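Local coordinates for ASCH domain-containing protein (Pyrococcus horikoshii, PDB 2Z0T) that is of unknown function but, as a small ASCH-domain protein of the PUA clan, probably binds RNA, at residues K52-Y57 against G99-E104; W3-Q8 against I40-G45. All blocks are in the same frame, centred on the assembly; numbering follows the deposited sequence.

Contact 1 (K52-Y57 against G99-E104); sequences KGIRVY and GVVAIE
Main-chain hydrogen bonds hold 52-57 and 99-104 antiparallel. Arg55 and Ala102 form a hydrogen-bonded pair, with Ala102 N reaching Arg55 O at 2.7 Å in the carbonyl plane, and Tyr57 pairs likewise with Val100, its N lying almost along the axis of Val100 C=O. At the other end a classic beta bulge sets both Lys52 and Gly53 opposite Glu104: Lys52 N gives Glu104 O a short, nearly straight bond of 2.7 Å, Gly53 N a weak one.

Apolar contacts run along the face of Ile54, Val56, Val101 and Ile103. Ile54 crosses Val101 obliquely, CG2 to CG2 3.8 Å, while its CD1 lies alongside Ile103. On the other face the Tyr57 ring turns its edge to the methyl of Ala102, CE2 to CB 3.9 Å.

The charged contact shares that second face. Glu104, CG anti to its backbone N (chi1 -169°), extends over Gly53, where a CB would clash with OE1. Arg55 bends at chi3, bringing NH1 to Glu104 OE1 at 3.1 Å; OE1 accepts on its anti lone pair and lies close to the guanidinium plane, though the carboxylate is turned 49° from it. An alanine in place of Glu104 removes the carboxylate, which would probably leave Arg55 NH1 without this partner and Lys52 CB less covered. Glu67 binds both Arg55 NE and Tyr57 OH, so two carboxylates probably hold the guanidinium's rotation and balance its charge.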
ATOM      1  N   LYS A  52     -10.390   4.464   1.407  1.00 13.83           N
ATOM      2  CA  LYS A  52     -11.709   3.926   1.092  1.00 14.53           C
ATOM      3  C   LYS A  52     -11.937   2.524   1.646  1.00 15.45           C
ATOM      4  O   LYS A  52     -13.081   2.093   1.791  1.00 13.80           O
ATOM      5  CB  LYS A  52     -11.915   3.901  -0.425  1.00 16.60           C
ATOM      6  CG  LYS A  52     -11.559   5.203  -1.138  1.00 19.65           C
ATOM      7  CD  LYS A  52     -12.398   6.374  -0.670  1.00 25.52           C
ATOM      8  CE  LYS A  52     -13.856   6.215  -1.056  1.00 29.48           C
ATOM      9  NZ  LYS A  52     -14.647   7.434  -0.712  1.00 32.21           N
ATOM     10  N   GLY A  53     -10.852   1.812   1.949  1.00 12.78           N
ATOM     11  CA  GLY A  53     -10.985   0.462   2.470  1.00 11.42           C
ATOM     12  C   GLY A  53      -9.712  -0.069   3.099  1.00 13.30           C
ATOM     13  O   GLY A  53      -8.616   0.402   2.788  1.00 10.16           O
ATOM     14  N   ILE A  54      -9.866  -1.048   3.986  1.00 12.69           N
ATOM     15  CA  ILE A  54      -8.743  -1.674   4.682  1.00 12.36           C
ATOM     16  C   ILE A  54      -8.942  -3.190   4.691  1.00 11.29           C
ATOM     17  O   ILE A  54      -9.937  -3.685   5.224  1.00 11.36           O
ATOM     18  CB  ILE A  54      -8.642  -1.180   6.160  1.00 10.33           C
ATOM     19  CG1 ILE A  54      -8.276   0.308   6.207  1.00 11.30           C
ATOM     20  CG2 ILE A  54      -7.618  -2.014   6.926  1.00 10.91           C
ATOM     21  CD1 ILE A  54      -6.857   0.614   5.763  1.00 14.81           C
ATOM     22  N   ARG A  55      -7.999  -3.918   4.097  1.00 12.36           N
ATOM     23  CA  ARG A  55      -8.061  -5.381   4.052  1.00 12.37           C
ATOM     24  C   ARG A  55      -6.709  -5.944   4.491  1.00 14.87           C
ATOM     25  O   ARG A  55      -5.672  -5.605   3.924  1.00 15.07           O
ATOM     26  CB  ARG A  55      -8.430  -5.849   2.639  1.00 13.95           C
ATOM     27  CG  ARG A  55      -9.822  -5.383   2.213  1.00 18.74           C
ATOM     28  CD  ARG A  55     -10.185  -5.830   0.808  1.00 23.80           C
ATOM     29  NE  ARG A  55      -9.550  -5.025  -0.235  1.00 22.72           N
ATOM     30  CZ  ARG A  55      -9.928  -3.797  -0.583  1.00 20.92           C
ATOM     31  NH1 ARG A  55     -10.951  -3.205   0.026  1.00 17.13           N
ATOM     32  NH2 ARG A  55      -9.289  -3.166  -1.562  1.00 16.29           N
ATOM     33  N   VAL A  56      -6.728  -6.801   5.506  1.00 16.24           N
ATOM     34  CA  VAL A  56      -5.501  -7.363   6.057  1.00 15.48           C
ATOM     35  C   VAL A  56      -5.247  -8.818   5.670  1.00 18.70           C
ATOM     36  O   VAL A  56      -6.158  -9.650   5.678  1.00 17.56           O
ATOM     37  CB  VAL A  56      -5.497  -7.224   7.592  1.00 14.95           C
ATOM     38  CG1 VAL A  56      -4.153  -7.674   8.163  1.00 15.36           C
ATOM     39  CG2 VAL A  56      -5.775  -5.781   7.976  1.00 12.15           C
ATOM     40  N   TYR A  57      -3.989  -9.104   5.343  1.00 15.94           N
ATOM     41  CA  TYR A  57      -3.554 -10.432   4.921  1.00 16.36           C
ATOM     42  C   TYR A  57      -2.380 -10.918   5.764  1.00 16.75           C
ATOM     43  O   TYR A  57      -1.789 -10.153   6.524  1.00 13.74           O
ATOM     44  CB  TYR A  57      -3.144 -10.380   3.447  1.00 14.35           C
ATOM     45  CG  TYR A  57      -4.258  -9.920   2.530  1.00 13.91           C
ATOM     46  CD1 TYR A  57      -5.200 -10.823   2.038  1.00 17.67           C
ATOM     47  CD2 TYR A  57      -4.394  -8.573   2.190  1.00 13.75           C
ATOM     48  CE1 TYR A  57      -6.251 -10.395   1.227  1.00 17.21           C
ATOM     49  CE2 TYR A  57      -5.441  -8.135   1.383  1.00 14.37           C
ATOM     50  CZ  TYR A  57      -6.364  -9.051   0.906  1.00 16.02           C
ATOM     51  OH  TYR A  57      -7.403  -8.621   0.115  1.00 18.53           O
ATOM     52  N   GLY A  99       1.766  -8.983   9.692  1.00 14.91           N
ATOM     53  CA  GLY A  99       0.781  -9.256   8.664  1.00 15.29           C
ATOM     54  C   GLY A  99       0.904  -8.113   7.668  1.00 14.47           C
ATOM     55  O   GLY A  99       1.730  -7.218   7.858  1.00 13.84           O
ATOM     56  N   VAL A 100       0.077  -8.121   6.626  1.00 13.27           N
ATOM     57  CA  VAL A 100       0.141  -7.097   5.586  1.00 13.51           C
ATOM     58  C   VAL A 100      -1.216  -6.450   5.359  1.00 12.88           C
ATOM     59  O   VAL A 100      -2.245  -7.123   5.392  1.00 15.43           O
ATOM     60  CB  VAL A 100       0.627  -7.719   4.260  1.00 14.18           C
ATOM     61  CG1 VAL A 100       0.606  -6.685   3.147  1.00 22.30           C
ATOM     62  CG2 VAL A 100       2.030  -8.283   4.446  1.00 13.79           C
ATOM     63  N   VAL A 101      -1.219  -5.144   5.113  1.00 12.32           N
ATOM     64  CA  VAL A 101      -2.476  -4.448   4.892  1.00 10.84           C
ATOM     65  C   VAL A 101      -2.574  -3.816   3.507  1.00 13.15           C
ATOM     66  O   VAL A 101      -1.609  -3.240   2.996  1.00 11.40           O
ATOM     67  CB  VAL A 101      -2.706  -3.358   5.973  1.00 11.21           C
ATOM     68  CG1 VAL A 101      -1.587  -2.332   5.936  1.00 14.42           C
ATOM     69  CG2 VAL A 101      -4.060  -2.684   5.761  1.00 14.40           C
ATOM     70  N   ALA A 102      -3.742  -3.968   2.889  1.00 10.01           N
ATOM     71  CA  ALA A 102      -4.009  -3.380   1.586  1.00  9.89           C
ATOM     72  C   ALA A 102      -4.901  -2.173   1.874  1.00 10.90           C
ATOM     73  O   ALA A 102      -6.031  -2.325   2.334  1.00 12.10           O
ATOM     74  CB  ALA A 102      -4.741  -4.372   0.686  1.00 11.81           C
ATOM     75  N   ILE A 103      -4.381  -0.979   1.627  1.00 10.33           N
ATOM     76  CA  ILE A 103      -5.142   0.244   1.869  1.00 11.19           C
ATOM     77  C   ILE A 103      -5.742   0.722   0.550  1.00 10.84           C
ATOM     78  O   ILE A 103      -5.012   1.124  -0.355  1.00 11.54           O
ATOM     79  CB  ILE A 103      -4.227   1.353   2.444  1.00 12.07           C
ATOM     80  CG1 ILE A 103      -3.459   0.816   3.656  1.00 12.76           C
ATOM     81  CG2 ILE A 103      -5.054   2.567   2.829  1.00 11.89           C
ATOM     82  CD1 ILE A 103      -2.422   1.775   4.194  1.00 13.92           C
ATOM     83  N   GLU A 104      -7.067   0.664   0.435  1.00 11.11           N
ATOM     84  CA  GLU A 104      -7.744   1.104  -0.782  1.00 12.65           C
ATOM     85  C   GLU A 104      -7.736   2.624  -0.747  1.00 10.53           C
ATOM     86  O   GLU A 104      -8.268   3.226   0.184  1.00 10.91           O
ATOM     87  CB  GLU A 104      -9.182   0.589  -0.823  1.00 14.33           C
ATOM     88  CG  GLU A 104      -9.863   0.785  -2.175  1.00 16.32           C
ATOM     89  CD  GLU A 104     -11.319   0.363  -2.159  1.00 24.56           C
ATOM     90  OE1 GLU A 104     -11.639  -0.631  -1.475  1.00 24.96           O
ATOM     91  OE2 GLU A 104     -12.144   1.017  -2.838  1.00 20.73           O
TER

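Contact 2 (W3-Q8 against I40-G45); sequences WEMGLQ and IIFEGG
Phe42 forms the apolar centre, its ring held between two aliphatic groups. Leu7, with CG anti to the backbone N (chi1 -174°), lays CD2 over one face in a CH-pi contact, 3.9 Å from the Phe42 ring centroid and displaced toward the rim. Ile40 CG2, from the same strand as the ring, covers the opposite face near its centre. Met5 fits in beside them: its CG takes the crowded position between backbone N and carbonyl carbon (chi1 54°), and so lies 3.6 Å from Phe42 CE1 and 3.7 Å from Ile40 CG2. Farther along, Met5 SD makes an oblique Met-aromatic contact with the Phe42 ring, and the bend at chi3 returns CE to Ile40 CD1 at 3.8 Å. Arg25 of strand 22-26 touches Met5, Leu7 and Phe42.

Outside this cluster the backbones are paired in parallel. Ile41 N points nearly along Trp3 C=O, 2.6 Å from Trp3 O, and Ile41 O in turn accepts from Met5 N. Glu43 N closes the series on Met5 O.

The polar edge lies where both chains leave the strands. Glu43 bends at chi2 (60°), so that OE1 receives Leu7 N at 2.9 Å through its anti lone pair; a carboxylate thereby continues the pairing after the strand backbones have parted. At the opposite end, the Trp3 indole turns outward and NE1 gives a hydrogen bond to Asp38 OD2.

Outermost strand 2-5 thus joins 39-42 in the one parallel pairing of an otherwise antiparallel sheet, consistent with the PUA-like fold of the ASCH family.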
ATOM      1  N   TRP A   3      -2.949  10.805   8.259  1.00 16.14           N
ATOM      2  CA  TRP A   3      -1.693  10.109   8.507  1.00 15.30           C
ATOM      3  C   TRP A   3      -0.625  10.483   7.494  1.00 16.40           C
ATOM      4  O   TRP A   3      -0.921  10.725   6.330  1.00 17.95           O
ATOM      5  CB  TRP A   3      -1.915   8.601   8.461  1.00 14.00           C
ATOM      6  CG  TRP A   3      -3.066   8.162   9.296  1.00 15.81           C
ATOM      7  CD1 TRP A   3      -4.308   7.805   8.860  1.00 13.62           C
ATOM      8  CD2 TRP A   3      -3.096   8.070  10.723  1.00 17.85           C
ATOM      9  NE1 TRP A   3      -5.114   7.495   9.931  1.00 15.37           N
ATOM     10  CE2 TRP A   3      -4.395   7.651  11.086  1.00 16.72           C
ATOM     11  CE3 TRP A   3      -2.151   8.304  11.733  1.00 20.65           C
ATOM     12  CZ2 TRP A   3      -4.775   7.458  12.419  1.00 17.88           C
ATOM     13  CZ3 TRP A   3      -2.529   8.114  13.059  1.00 20.49           C
ATOM     14  CH2 TRP A   3      -3.832   7.694  13.388  1.00 21.26           C
ATOM     15  N   GLU A   4       0.620  10.521   7.948  1.00 15.74           N
ATOM     16  CA  GLU A   4       1.735  10.852   7.072  1.00 17.70           C
ATOM     17  C   GLU A   4       2.633   9.644   6.879  1.00 18.67           C
ATOM     18  O   GLU A   4       2.952   8.942   7.836  1.00 20.30           O
ATOM     19  CB  GLU A   4       2.578  11.978   7.672  1.00 20.41           C
ATOM     20  CG  GLU A   4       1.872  13.301   7.830  1.00 25.35           C
ATOM     21  CD  GLU A   4       2.762  14.336   8.491  1.00 29.14           C
ATOM     22  OE1 GLU A   4       3.873  14.579   7.971  1.00 28.39           O
ATOM     23  OE2 GLU A   4       2.353  14.902   9.525  1.00 31.28           O
ATOM     24  N   MET A   5       3.028   9.391   5.639  1.00 17.43           N
ATOM     25  CA  MET A   5       3.939   8.296   5.358  1.00 18.54           C
ATOM     26  C   MET A   5       4.653   8.520   4.035  1.00 18.04           C
ATOM     27  O   MET A   5       4.153   9.215   3.145  1.00 15.68           O
ATOM     28  CB  MET A   5       3.221   6.929   5.402  1.00 22.03           C
ATOM     29  CG  MET A   5       1.987   6.749   4.539  1.00 22.99           C
ATOM     30  SD  MET A   5       1.175   5.128   4.871  1.00 17.53           S
ATOM     31  CE  MET A   5      -0.025   5.575   6.104  1.00 23.72           C
ATOM     32  N   GLY A   6       5.853   7.963   3.932  1.00 16.99           N
ATOM     33  CA  GLY A   6       6.637   8.124   2.726  1.00 14.75           C
ATOM     34  C   GLY A   6       6.127   7.275   1.583  1.00 15.04           C
ATOM     35  O   GLY A   6       5.429   6.281   1.793  1.00 16.73           O
ATOM     36  N   LEU A   7       6.469   7.676   0.368  1.00 13.52           N
ATOM     37  CA  LEU A   7       6.065   6.945  -0.823  1.00 18.13           C
ATOM     38  C   LEU A   7       7.035   7.252  -1.953  1.00 20.21           C
ATOM     39  O   LEU A   7       7.331   8.416  -2.226  1.00 20.15           O
ATOM     40  CB  LEU A   7       4.649   7.342  -1.239  1.00 16.16           C
ATOM     41  CG  LEU A   7       4.059   6.533  -2.396  1.00 17.20           C
ATOM     42  CD1 LEU A   7       3.835   5.087  -1.949  1.00 17.27           C
ATOM     43  CD2 LEU A   7       2.746   7.162  -2.846  1.00 18.04           C
ATOM     44  N   GLN A   8       7.536   6.207  -2.604  1.00 21.31           N
ATOM     45  CA  GLN A   8       8.467   6.388  -3.708  1.00 23.24           C
ATOM     46  C   GLN A   8       7.812   7.145  -4.855  1.00 23.05           C
ATOM     47  O   GLN A   8       6.617   7.002  -5.115  1.00 21.20           O
ATOM     48  CB  GLN A   8       8.990   5.033  -4.194  1.00 24.12           C
ATOM     49  CG  GLN A   8       9.946   4.378  -3.212  1.00 31.59           C
ATOM     50  CD  GLN A   8      10.612   3.134  -3.771  1.00 36.49           C
ATOM     51  OE1 GLN A   8      11.532   2.586  -3.164  1.00 40.34           O
ATOM     52  NE2 GLN A   8      10.147   2.678  -4.931  1.00 36.27           N
ATOM     53  N   ILE A  40      -4.483  10.162   3.976  1.00 13.63           N
ATOM     54  CA  ILE A  40      -3.057   9.875   4.036  1.00 13.45           C
ATOM     55  C   ILE A  40      -2.299  10.917   3.225  1.00 14.14           C
ATOM     56  O   ILE A  40      -2.632  11.183   2.070  1.00 14.97           O
ATOM     57  CB  ILE A  40      -2.715   8.468   3.493  1.00 15.02           C
ATOM     58  CG1 ILE A  40      -3.309   7.396   4.413  1.00 14.77           C
ATOM     59  CG2 ILE A  40      -1.196   8.293   3.418  1.00 12.89           C
ATOM     60  CD1 ILE A  40      -3.106   5.978   3.911  1.00 11.81           C
ATOM     61  N   ILE A  41      -1.298  11.527   3.852  1.00 13.19           N
ATOM     62  CA  ILE A  41      -0.464  12.524   3.191  1.00 14.88           C
ATOM     63  C   ILE A  41       0.833  11.802   2.846  1.00 13.52           C
ATOM     64  O   ILE A  41       1.588  11.413   3.740  1.00 13.76           O
ATOM     65  CB  ILE A  41      -0.145  13.711   4.129  1.00 16.85           C
ATOM     66  CG1 ILE A  41      -1.441  14.332   4.652  1.00 20.96           C
ATOM     67  CG2 ILE A  41       0.684  14.754   3.385  1.00 19.91           C
ATOM     68  CD1 ILE A  41      -2.350  14.875   3.569  1.00 22.35           C
ATOM     69  N   PHE A  42       1.079  11.613   1.555  1.00 12.44           N
ATOM     70  CA  PHE A  42       2.274  10.908   1.094  1.00 13.46           C
ATOM     71  C   PHE A  42       3.461  11.809   0.768  1.00 12.91           C
ATOM     72  O   PHE A  42       3.305  12.885   0.196  1.00 15.86           O
ATOM     73  CB  PHE A  42       1.963  10.085  -0.166  1.00 14.09           C
ATOM     74  CG  PHE A  42       1.204   8.814   0.090  1.00 14.88           C
ATOM     75  CD1 PHE A  42       1.730   7.824   0.913  1.00 16.03           C
ATOM     76  CD2 PHE A  42      -0.016   8.582  -0.544  1.00 15.55           C
ATOM     77  CE1 PHE A  42       1.052   6.615   1.100  1.00 18.78           C
ATOM     78  CE2 PHE A  42      -0.702   7.377  -0.363  1.00 14.64           C
ATOM     79  CZ  PHE A  42      -0.163   6.394   0.459  1.00 16.04           C
ATOM     80  N   GLU A  43       4.645  11.338   1.143  1.00 15.93           N
ATOM     81  CA  GLU A  43       5.909  12.012   0.867  1.00 15.82           C
ATOM     82  C   GLU A  43       5.908  13.528   1.041  1.00 14.52           C
ATOM     83  O   GLU A  43       6.141  14.274   0.086  1.00 14.70           O
ATOM     84  CB  GLU A  43       6.351  11.652  -0.555  1.00 16.52           C
ATOM     85  CG  GLU A  43       7.829  11.845  -0.849  1.00 17.56           C
ATOM     86  CD  GLU A  43       8.727  11.015   0.050  1.00 20.35           C
ATOM     87  OE1 GLU A  43       8.293   9.936   0.512  1.00 18.21           O
ATOM     88  OE2 GLU A  43       9.881  11.437   0.282  1.00 19.96           O
ATOM     89  N   GLY A  44       5.647  13.977   2.262  1.00 16.00           N
ATOM     90  CA  GLY A  44       5.661  15.401   2.554  1.00 18.18           C
ATOM     91  C   GLY A  44       4.714  16.289   1.772  1.00 19.05           C
ATOM     92  O   GLY A  44       5.038  17.446   1.498  1.00 20.58           O
ATOM     93  N   GLY A  45       3.553  15.761   1.400  1.00 16.76           N
ATOM     94  CA  GLY A  45       2.586  16.566   0.678  1.00 18.58           C
ATOM     95  C   GLY A  45       2.556  16.442  -0.833  1.00 18.46           C
ATOM     96  O   GLY A  45       1.784  17.139  -1.492  1.00 19.33           O
TER

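In the fold
Both contacts belong to one five-stranded mixed sheet, ordered 2-5, 39-42, 47-57, 100-107, 22-26, and their centres are about 17 Å apart. Contact 2 is complete in the chain before contact 1 opens: strand 39-42 leads directly into 47-57, its neighbour in the sheet, and four helices then intervene before 100-107 returns. One contact is thus parallel and at the edge formed by strand 2-5, the other antiparallel and farther in. They meet through packing of Ile103 CG2 on Ile40 CD1, 4.1 Å apart. Arg25 of strand 22-26 gives a hydrogen bond from NH2 to Gly6 O and is backbone-bonded to Val101, so it touches both contacts, which are linked within the single sheet of one ASCH domain.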